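Long-range contacts in RsfP (Uncultured bacterium, PDB 4GLJ), which probably cleaves methylthioadenosine with phosphate, as a methylthioadenosine phosphorylase of the phosphorylase superfamily, and binds the dye rhodamine B: residues Tyr25-Leu30 and Val57-Leu62; Thr31-Val36 and Asp48-Glu53. All blocks are in the same frame, centred on the assembly; numbering follows the deposited sequence.

Contact 1: residues Tyr25-Leu30 and Val57-Leu62. With RHB (N-[9-(2-carboxyphenyl)-6-(diethylamino)-3H-xanthen-3-ylidene]-N-ethylethanaminium), chain B.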
ATOM      1  N   TYR A  25     -19.116   4.910  22.201  1.00 52.33           N
ATOM      2  CA  TYR A  25     -20.222   4.119  21.627  1.00 53.43           C
ATOM      3  C   TYR A  25     -21.520   4.892  21.757  1.00 55.14           C
ATOM      4  O   TYR A  25     -22.465   4.646  21.007  1.00 53.55           O
ATOM      5  CB  TYR A  25     -20.270   2.688  22.242  1.00 55.50           C
ATOM      6  CG  TYR A  25     -18.871   2.099  22.114  1.00 58.63           C
ATOM      7  CD1 TYR A  25     -18.158   1.621  23.225  1.00 62.01           C
ATOM      8  CD2 TYR A  25     -18.219   2.143  20.855  1.00 56.92           C
ATOM      9  CE1 TYR A  25     -16.843   1.142  23.071  1.00 64.19           C
ATOM     10  CE2 TYR A  25     -16.915   1.700  20.684  1.00 58.41           C
ATOM     11  CZ  TYR A  25     -16.229   1.202  21.774  1.00 60.53           C
ATOM     12  OH  TYR A  25     -14.949   0.762  21.550  1.00 60.06           O
ATOM     13  N   GLN A  26     -21.540   5.855  22.674  1.00 56.07           N
ATOM     14  CA  GLN A  26     -22.624   6.820  22.709  1.00 59.83           C
ATOM     15  C   GLN A  26     -22.253   8.235  23.180  1.00 59.28           C
ATOM     16  O   GLN A  26     -21.192   8.455  23.780  1.00 59.82           O
ATOM     17  CB  GLN A  26     -23.821   6.284  23.519  1.00 63.62           C
ATOM     18  CG  GLN A  26     -23.546   5.913  24.959  1.00 69.74           C
ATOM     19  CD  GLN A  26     -24.813   6.020  25.770  1.00 74.13           C
ATOM     20  OE1 GLN A  26     -25.859   5.506  25.366  1.00 74.05           O
ATOM     21  NE2 GLN A  26     -24.741   6.724  26.899  1.00 74.70           N
ATOM     22  N   MET A  27     -23.142   9.178  22.865  1.00 57.61           N
ATOM     23  CA  MET A  27     -23.142  10.482  23.479  1.00 59.48           C
ATOM     24  C   MET A  27     -24.305  10.618  24.467  1.00 59.54           C
ATOM     25  O   MET A  27     -25.343  11.160  24.113  1.00 55.27           O
ATOM     26  CB  MET A  27     -23.227  11.569  22.425  1.00 58.39           C
ATOM     27  CG  MET A  27     -21.885  11.928  21.846  1.00 65.17           C
ATOM     28  SD  MET A  27     -21.914  13.472  20.907  1.00 64.64           S
ATOM     29  CE  MET A  27     -23.041  13.156  19.537  1.00 64.29           C
ATOM     30  N   GLN A  28     -24.095  10.136  25.688  1.00 63.31           N
ATOM     31  CA  GLN A  28     -25.036  10.265  26.833  1.00 71.13           C
ATOM     32  C   GLN A  28     -25.767  11.622  27.010  1.00 71.41           C
ATOM     33  O   GLN A  28     -26.977  11.644  27.276  1.00 73.90           O
ATOM     34  CB  GLN A  28     -24.288   9.917  28.138  1.00 76.36           C
ATOM     35  CG  GLN A  28     -25.058  10.092  29.448  1.00 85.92           C
ATOM     36  CD  GLN A  28     -25.940   8.898  29.774  1.00 90.47           C
ATOM     37  OE1 GLN A  28     -26.540   8.293  28.883  1.00 92.01           O
ATOM     38  NE2 GLN A  28     -26.021   8.551  31.054  1.00 94.82           N
ATOM     39  N   ALA A  29     -25.056  12.743  26.876  1.00 68.94           N
ATOM     40  CA  ALA A  29     -25.658  14.041  27.200  1.00 68.12           C
ATOM     41  C   ALA A  29     -26.708  14.589  26.178  1.00 64.59           C
ATOM     42  O   ALA A  29     -27.484  15.492  26.513  1.00 64.37           O
ATOM     43  CB  ALA A  29     -24.577  15.077  27.507  1.00 68.81           C
ATOM     44  N   LEU A  30     -26.770  14.049  24.956  1.00 57.84           N
ATOM     45  CA  LEU A  30     -27.763  14.577  23.999  1.00 54.68           C
ATOM     46  C   LEU A  30     -29.181  14.372  24.498  1.00 53.59           C
ATOM     47  O   LEU A  30     -29.503  13.311  25.036  1.00 52.71           O
ATOM     48  CB  LEU A  30     -27.636  13.933  22.622  1.00 51.71           C
ATOM     49  CG  LEU A  30     -26.272  13.993  21.937  1.00 51.22           C
ATOM     50  CD1 LEU A  30     -26.296  13.050  20.717  1.00 52.14           C
ATOM     51  CD2 LEU A  30     -25.903  15.418  21.542  1.00 48.88           C
ATOM     52  N   VAL A  57     -28.550  22.662  20.199  1.00 47.23           N
ATOM     53  CA  VAL A  57     -27.851  22.473  18.934  1.00 43.80           C
ATOM     54  C   VAL A  57     -27.986  20.993  18.514  1.00 42.55           C
ATOM     55  O   VAL A  57     -27.618  20.117  19.276  1.00 42.47           O
ATOM     56  CB  VAL A  57     -26.334  22.740  19.071  1.00 43.81           C
ATOM     57  CG1 VAL A  57     -25.618  22.519  17.730  1.00 42.17           C
ATOM     58  CG2 VAL A  57     -26.048  24.122  19.644  1.00 46.16           C
ATOM     59  N   THR A  58     -28.525  20.726  17.331  1.00 40.46           N
ATOM     60  CA  THR A  58     -28.671  19.356  16.824  1.00 41.36           C
ATOM     61  C   THR A  58     -27.311  18.827  16.361  1.00 39.14           C
ATOM     62  O   THR A  58     -26.610  19.499  15.595  1.00 39.39           O
ATOM     63  CB  THR A  58     -29.682  19.322  15.653  1.00 41.76           C
ATOM     64  OG1 THR A  58     -30.958  19.706  16.165  1.00 42.44           O
ATOM     65  CG2 THR A  58     -29.804  17.931  15.040  1.00 40.30           C
ATOM     66  N   VAL A  59     -26.925  17.650  16.855  1.00 38.94           N
ATOM     67  CA  VAL A  59     -25.639  17.032  16.477  1.00 38.09           C
ATOM     68  C   VAL A  59     -25.963  15.607  16.005  1.00 36.51           C
ATOM     69  O   VAL A  59     -26.879  14.986  16.545  1.00 34.52           O
ATOM     70  CB  VAL A  59     -24.759  16.956  17.724  1.00 38.58           C
ATOM     71  CG1 VAL A  59     -23.474  16.308  17.380  1.00 38.50           C
ATOM     72  CG2 VAL A  59     -24.467  18.360  18.270  1.00 40.86           C
ATOM     73  N   ALA A  60     -25.249  15.113  14.984  1.00 33.86           N
ATOM     74  CA  ALA A  60     -25.328  13.697  14.577  1.00 33.81           C
ATOM     75  C   ALA A  60     -24.127  12.937  15.176  1.00 34.50           C
ATOM     76  O   ALA A  60     -22.988  13.403  15.088  1.00 36.01           O
ATOM     77  CB  ALA A  60     -25.298  13.599  13.053  1.00 34.24           C
ATOM     78  N   PHE A  61     -24.375  11.781  15.777  1.00 33.92           N
ATOM     79  CA  PHE A  61     -23.316  10.992  16.419  1.00 34.65           C
ATOM     80  C   PHE A  61     -23.270   9.642  15.671  1.00 34.82           C
ATOM     81  O   PHE A  61     -24.319   8.977  15.507  1.00 32.50           O
ATOM     82  CB  PHE A  61     -23.556  10.710  17.925  1.00 38.47           C
ATOM     83  CG  PHE A  61     -22.459   9.853  18.528  1.00 42.58           C
ATOM     84  CD1 PHE A  61     -21.181  10.403  18.774  1.00 43.21           C
ATOM     85  CD2 PHE A  61     -22.644   8.467  18.736  1.00 44.44           C
ATOM     86  CE1 PHE A  61     -20.136   9.603  19.270  1.00 46.07           C
ATOM     87  CE2 PHE A  61     -21.587   7.659  19.221  1.00 44.08           C
ATOM     88  CZ  PHE A  61     -20.346   8.233  19.503  1.00 43.86           C
ATOM     89  N   LEU A  62     -22.091   9.291  15.176  1.00 30.93           N
ATOM     90  CA  LEU A  62     -21.932   8.013  14.416  1.00 31.41           C
ATOM     91  C   LEU A  62     -20.793   7.244  15.136  1.00 31.85           C
ATOM     92  O   LEU A  62     -19.710   7.793  15.324  1.00 29.18           O
ATOM     93  CB  LEU A  62     -21.557   8.325  12.972  1.00 29.94           C
ATOM     94  CG  LEU A  62     -21.234   7.102  12.080  1.00 34.02           C
ATOM     95  CD1 LEU A  62     -22.304   6.042  12.356  1.00 36.54           C
ATOM     96  CD2 LEU A  62     -21.310   7.518  10.622  1.00 35.42           C
TER
HETATM   97  O2  RHB B 301      -9.965  -4.752  23.627  0.50 66.92           O
HETATM   98  C26 RHB B 301      -8.842  -5.180  23.953  0.50 60.23           C
HETATM   99  C19 RHB B 301      -7.598  -4.539  23.433  0.50 60.24           C
HETATM  100  C14 RHB B 301      -7.516  -3.340  22.726  0.50 62.86           C
HETATM  101  C15 RHB B 301      -6.259  -2.893  22.341  0.50 59.21           C
HETATM  102  C16 RHB B 301      -5.101  -3.590  22.622  0.50 58.08           C
HETATM  103  C17 RHB B 301      -5.187  -4.776  23.309  0.50 61.58           C
HETATM  104  C18 RHB B 301      -6.434  -5.228  23.713  0.50 63.53           C
HETATM  105  C9  RHB B 301      -8.629  -2.427  22.316  0.50 60.36           C
HETATM  106  C8  RHB B 301      -8.343  -1.503  21.177  0.50 60.89           C
HETATM  107  C13 RHB B 301      -7.121  -1.500  20.521  0.50 61.68           C
HETATM  108  C12 RHB B 301      -6.853  -0.639  19.453  0.50 59.46           C
HETATM  109  C11 RHB B 301      -7.829   0.219  18.999  0.50 53.47           C
HETATM  110  N1  RHB B 301      -7.577   1.142  17.960  0.50 51.53           N
HETATM  111  C35 RHB B 301      -6.227   1.643  18.282  0.50 52.21           C
HETATM  112  C36 RHB B 301      -6.209   1.892  19.782  0.50 50.82           C
HETATM  113  C22 RHB B 301      -7.708   0.737  16.531  0.50 39.14           C
HETATM  114  C23 RHB B 301      -9.142   0.991  16.038  0.50 29.09           C
HETATM  115  C10 RHB B 301      -9.035   0.227  19.686  0.50 58.43           C
HETATM  116  C7  RHB B 301      -9.304  -0.630  20.747  0.50 58.41           C
HETATM  117  O1  RHB B 301     -10.528  -0.595  21.364  0.50 63.77           O
HETATM  118  C1  RHB B 301     -10.873  -1.394  22.422  0.50 60.04           C
HETATM  119  C2  RHB B 301      -9.984  -2.322  22.947  0.50 63.94           C
HETATM  120  C6  RHB B 301     -12.147  -1.257  22.952  0.50 60.85           C
HETATM  121  C5  RHB B 301     -12.562  -2.038  24.013  0.50 61.05           C
HETATM  122  C4  RHB B 301     -11.688  -2.973  24.551  0.50 65.30           C
HETATM  123  C3  RHB B 301     -10.402  -3.114  24.021  0.50 62.85           C
HETATM  124  N2  RHB B 301     -13.859  -1.849  24.528  0.50 62.98           N
HETATM  125  C24 RHB B 301     -14.906  -2.241  23.563  0.50 58.40           C
HETATM  126  C25 RHB B 301     -16.165  -1.456  23.873  0.50 58.06           C
HETATM  127  C33 RHB B 301     -14.014  -2.554  25.818  0.50 63.62           C
HETATM  128  C34 RHB B 301     -15.093  -1.858  26.625  0.50 62.31           C
HETATM  129  O3  RHB B 301      -8.709  -6.128  24.751  0.50 58.66           O

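Contact 2: residues Thr31-Val36 and Asp48-Glu53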
ATOM      1  N   THR A  31     -30.019  15.381  24.297  1.00 50.52           N
ATOM      2  CA  THR A  31     -31.443  15.269  24.573  1.00 51.07           C
ATOM      3  C   THR A  31     -32.273  14.952  23.332  1.00 49.73           C
ATOM      4  O   THR A  31     -31.838  15.221  22.188  1.00 47.82           O
ATOM      5  CB  THR A  31     -31.981  16.580  25.177  1.00 53.43           C
ATOM      6  OG1 THR A  31     -31.813  17.636  24.218  1.00 53.69           O
ATOM      7  CG2 THR A  31     -31.216  16.925  26.459  1.00 54.99           C
ATOM      8  N   ASN A  32     -33.476  14.406  23.566  1.00 50.04           N
ATOM      9  CA  ASN A  32     -34.392  13.942  22.521  1.00 50.16           C
ATOM     10  C   ASN A  32     -33.645  13.093  21.490  1.00 47.71           C
ATOM     11  O   ASN A  32     -33.822  13.285  20.264  1.00 46.24           O
ATOM     12  CB  ASN A  32     -35.139  15.100  21.850  1.00 52.03           C
ATOM     13  CG  ASN A  32     -36.196  15.725  22.778  1.00 57.77           C
ATOM     14  OD1 ASN A  32     -37.174  15.078  23.185  1.00 62.79           O
ATOM     15  ND2 ASN A  32     -35.989  16.981  23.130  1.00 58.94           N
ATOM     16  N   LYS A  33     -32.813  12.174  21.993  1.00 47.07           N
ATOM     17  CA  LYS A  33     -32.102  11.214  21.145  1.00 47.87           C
ATOM     18  C   LYS A  33     -33.100  10.505  20.251  1.00 49.22           C
ATOM     19  O   LYS A  33     -34.250  10.206  20.670  1.00 48.54           O
ATOM     20  CB  LYS A  33     -31.353  10.182  21.976  1.00 51.85           C
ATOM     21  CG  LYS A  33     -30.117  10.709  22.695  1.00 57.47           C
ATOM     22  CD  LYS A  33     -29.474   9.567  23.490  1.00 61.95           C
ATOM     23  CE  LYS A  33     -28.438  10.074  24.482  1.00 63.16           C
ATOM     24  NZ  LYS A  33     -29.125  10.810  25.569  1.00 65.30           N
ATOM     25  N   ARG A  34     -32.708  10.290  19.008  1.00 44.64           N
ATOM     26  CA  ARG A  34     -33.517   9.491  18.069  1.00 46.79           C
ATOM     27  C   ARG A  34     -32.555   8.931  17.036  1.00 46.95           C
ATOM     28  O   ARG A  34     -31.552   9.612  16.693  1.00 45.73           O
ATOM     29  CB  ARG A  34     -34.649  10.314  17.400  1.00 47.37           C
ATOM     30  CG  ARG A  34     -34.202  11.457  16.465  1.00 44.96           C
ATOM     31  CD  ARG A  34     -34.131  12.769  17.225  1.00 45.25           C
ATOM     32  NE  ARG A  34     -33.897  13.957  16.413  1.00 44.31           N
ATOM     33  CZ  ARG A  34     -33.540  15.125  16.938  1.00 45.08           C
ATOM     34  NH1 ARG A  34     -33.379  15.234  18.238  1.00 45.84           N
ATOM     35  NH2 ARG A  34     -33.326  16.188  16.173  1.00 45.99           N
ATOM     36  N   SER A  35     -32.800   7.706  16.585  1.00 46.46           N
ATOM     37  CA  SER A  35     -31.881   7.036  15.661  1.00 47.69           C
ATOM     38  C   SER A  35     -32.419   7.097  14.242  1.00 48.66           C
ATOM     39  O   SER A  35     -33.621   6.955  14.036  1.00 47.11           O
ATOM     40  CB  SER A  35     -31.725   5.576  16.044  1.00 50.32           C
ATOM     41  OG  SER A  35     -30.921   5.457  17.187  1.00 52.26           O
ATOM     42  N   VAL A  36     -31.546   7.281  13.257  1.00 46.10           N
ATOM     43  CA  VAL A  36     -32.016   7.237  11.878  1.00 48.32           C
ATOM     44  C   VAL A  36     -31.174   6.205  11.121  1.00 49.52           C
ATOM     45  O   VAL A  36     -29.935   6.154  11.292  1.00 47.06           O
ATOM     46  CB  VAL A  36     -32.035   8.629  11.188  1.00 47.77           C
ATOM     47  CG1 VAL A  36     -33.033   9.558  11.900  1.00 54.05           C
ATOM     48  CG2 VAL A  36     -30.654   9.246  11.177  1.00 47.76           C
ATOM     49  N   ASP A  48     -26.820   2.849  13.028  1.00 37.46           N
ATOM     50  CA  ASP A  48     -27.798   3.933  12.941  1.00 38.49           C
ATOM     51  C   ASP A  48     -27.159   5.212  13.477  1.00 37.36           C
ATOM     52  O   ASP A  48     -26.423   5.173  14.441  1.00 37.93           O
ATOM     53  CB  ASP A  48     -29.029   3.592  13.781  1.00 42.27           C
ATOM     54  CG  ASP A  48     -29.822   2.422  13.223  1.00 46.70           C
ATOM     55  OD1 ASP A  48     -29.608   2.010  12.055  1.00 51.33           O
ATOM     56  OD2 ASP A  48     -30.675   1.906  13.947  1.00 50.74           O
ATOM     57  N   ILE A  49     -27.327   6.319  12.776  1.00 36.07           N
ATOM     58  CA  ILE A  49     -26.864   7.586  13.257  1.00 34.63           C
ATOM     59  C   ILE A  49     -27.814   8.120  14.352  1.00 36.27           C
ATOM     60  O   ILE A  49     -29.060   8.108  14.199  1.00 37.05           O
ATOM     61  CB  ILE A  49     -26.706   8.503  12.050  1.00 36.37           C
ATOM     62  CG1 ILE A  49     -25.469   8.020  11.261  1.00 35.09           C
ATOM     63  CG2 ILE A  49     -26.549   9.969  12.451  1.00 37.62           C
ATOM     64  CD1 ILE A  49     -25.595   8.357   9.808  1.00 38.18           C
ATOM     65  N   VAL A  50     -27.231   8.485  15.493  1.00 35.35           N
ATOM     66  CA  VAL A  50     -28.021   9.102  16.587  1.00 35.49           C
ATOM     67  C   VAL A  50     -28.051  10.650  16.448  1.00 35.01           C
ATOM     68  O   VAL A  50     -27.017  11.310  16.282  1.00 34.53           O
ATOM     69  CB  VAL A  50     -27.529   8.737  18.007  1.00 36.22           C
ATOM     70  CG1 VAL A  50     -28.391   9.441  19.077  1.00 37.21           C
ATOM     71  CG2 VAL A  50     -27.629   7.237  18.284  1.00 37.48           C
ATOM     72  N   LEU A  51     -29.249  11.203  16.460  1.00 36.99           N
ATOM     73  CA  LEU A  51     -29.456  12.656  16.466  1.00 39.18           C
ATOM     74  C   LEU A  51     -29.971  13.098  17.825  1.00 39.58           C
ATOM     75  O   LEU A  51     -30.831  12.464  18.429  1.00 39.59           O
ATOM     76  CB  LEU A  51     -30.414  13.115  15.360  1.00 41.96           C
ATOM     77  CG  LEU A  51     -29.894  12.784  13.952  1.00 40.50           C
ATOM     78  CD1 LEU A  51     -31.071  12.709  12.999  1.00 47.90           C
ATOM     79  CD2 LEU A  51     -28.918  13.834  13.492  1.00 38.12           C
ATOM     80  N   GLY A  52     -29.422  14.199  18.306  1.00 40.11           N
ATOM     81  CA  GLY A  52     -29.866  14.725  19.578  1.00 40.46           C
ATOM     82  C   GLY A  52     -29.394  16.155  19.654  1.00 41.52           C
ATOM     83  O   GLY A  52     -28.664  16.613  18.757  1.00 40.73           O
ATOM     84  N   GLU A  53     -29.818  16.842  20.715  1.00 43.29           N
ATOM     85  CA  GLU A  53     -29.453  18.237  20.944  1.00 44.82           C
ATOM     86  C   GLU A  53     -28.538  18.342  22.151  1.00 45.11           C
ATOM     87  O   GLU A  53     -28.763  17.722  23.179  1.00 44.19           O
ATOM     88  CB  GLU A  53     -30.695  19.145  21.102  1.00 46.08           C
ATOM     89  CG  GLU A  53     -31.319  19.511  19.751  1.00 46.75           C
ATOM     90  CD  GLU A  53     -32.088  18.333  19.132  1.00 47.79           C
ATOM     91  OE1 GLU A  53     -32.759  17.590  19.906  1.00 44.85           O
ATOM     92  OE2 GLU A  53     -32.021  18.160  17.880  1.00 47.13           O
TER

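Contact 1: residues Tyr25-Leu30 and Val57-Leu62
Phe-61 lies under the backbone of the loop 25-30. The amide nitrogen of Met-27 stands over the centre of the ring, about 4.1 Å above its plane. The carbonyl carbon of Gln-26 covers the same face nearer the rim. Tyr-25 O meets the ring at its edge, 3.6 Å from Phe-61 CE2. Phe-61 points its CB toward the loop, and CG continues anti to the backbone N (chi1 178°). Met-27 crosses this side chain obliquely. Its CG is 3.5 Å from Phe-61 CD1, and its SD is 4.8 Å from the ring centroid in an oblique Met-aromatic contact. This is the dense, buried part of the contact, and Ile-18 of strand 16-20 closes on Met-27, Val-59 and Phe-61. The segment 57-62 pairs in parallel with strand 16-20, and the loop follows that strand, as part of the phosphorylase superfamily fold. Toward Leu-30 the packing is looser: its CD2 is 4.3 Å from Val-59 CB. The solvent side carries Gln-26 and Gln-28. Their side chains are joined by a hydrogen bond of 3.1 Å from Gln-26 NE2 to Gln-28 OE1, with the donor above the carbonyl plane. At the other end, Tyr-25 points its CB away from the strand. Its ring lies beside an ethyl group of a rhodamine B labelled chain B, in the pocket it helps to line. Tyr-25 OH is hydrogen-bonded to Gly-23 N.

Contact 2: residues Thr31-Val36 and Asp48-Glu53
Arg-34 grips Glu-53 end-on with two nitrogens in a salt bridge. Arg-34 NH1 binds Glu-53 OE1 at 3.0 Å, and Arg-34 NH2 binds Glu-53 OE2 at 2.9 Å. Both oxygens use their syn lone pairs, and the two flat groups are 25° from coplanar. Arg-34 NH1 also donates to Asn-32 O at 2.8 Å. Leu-51 CB and Gly-52 N cover one guanidinium face. The Arg-34 CG sits between the backbone N and carbonyl carbon (chi1 65°), and the bend at chi2 lets the chain lie over Leu-51 CB. Glu-53 OE2 has a second partner, Thr-58 OG1. An alanine in place of Arg-34 would probably leave the Glu-53 carboxylate without its charge mate and Asn-32 O without this donor. Glu-53 O accepts from both Thr-31 N, at 2.9 Å, and Thr-31 OG1, at 3.2 Å. Thr-31 O takes Glu-53 N in return. Arg-34 and Leu-51 exchange two backbone hydrogen bonds; Val-36 and Ile-49 do likewise, one of theirs weak. On the salt-bridge face, Val-36 CG1 packs on Leu-51 CD1 at 3.9 Å. The register slips by one residue between Thr-31 and Arg-34, a beta bulge in this antiparallel strand pair.

Both contacts reach the same sheet, where strands 49-54 and 57-63 are antiparallel neighbours. Contact 1 is mostly buried, and sets a loop against a strand through apolar side chains and an aromatic face. Contact 2 lies farther from the chain's centre and is only partly buried. It joins two strands through backbone bonds and a charged pair. The two also touch directly. Phe-61 N probably bonds to Val-50 O, and Ala-60 CB packs on Leu-51 CD2. The Lys-33 NZ of contact 2 donates back to Gln-28 O and Leu-30 O of contact 1. Of the two, contact 1 holds a residue of the rhodamine B pocket, Tyr-25.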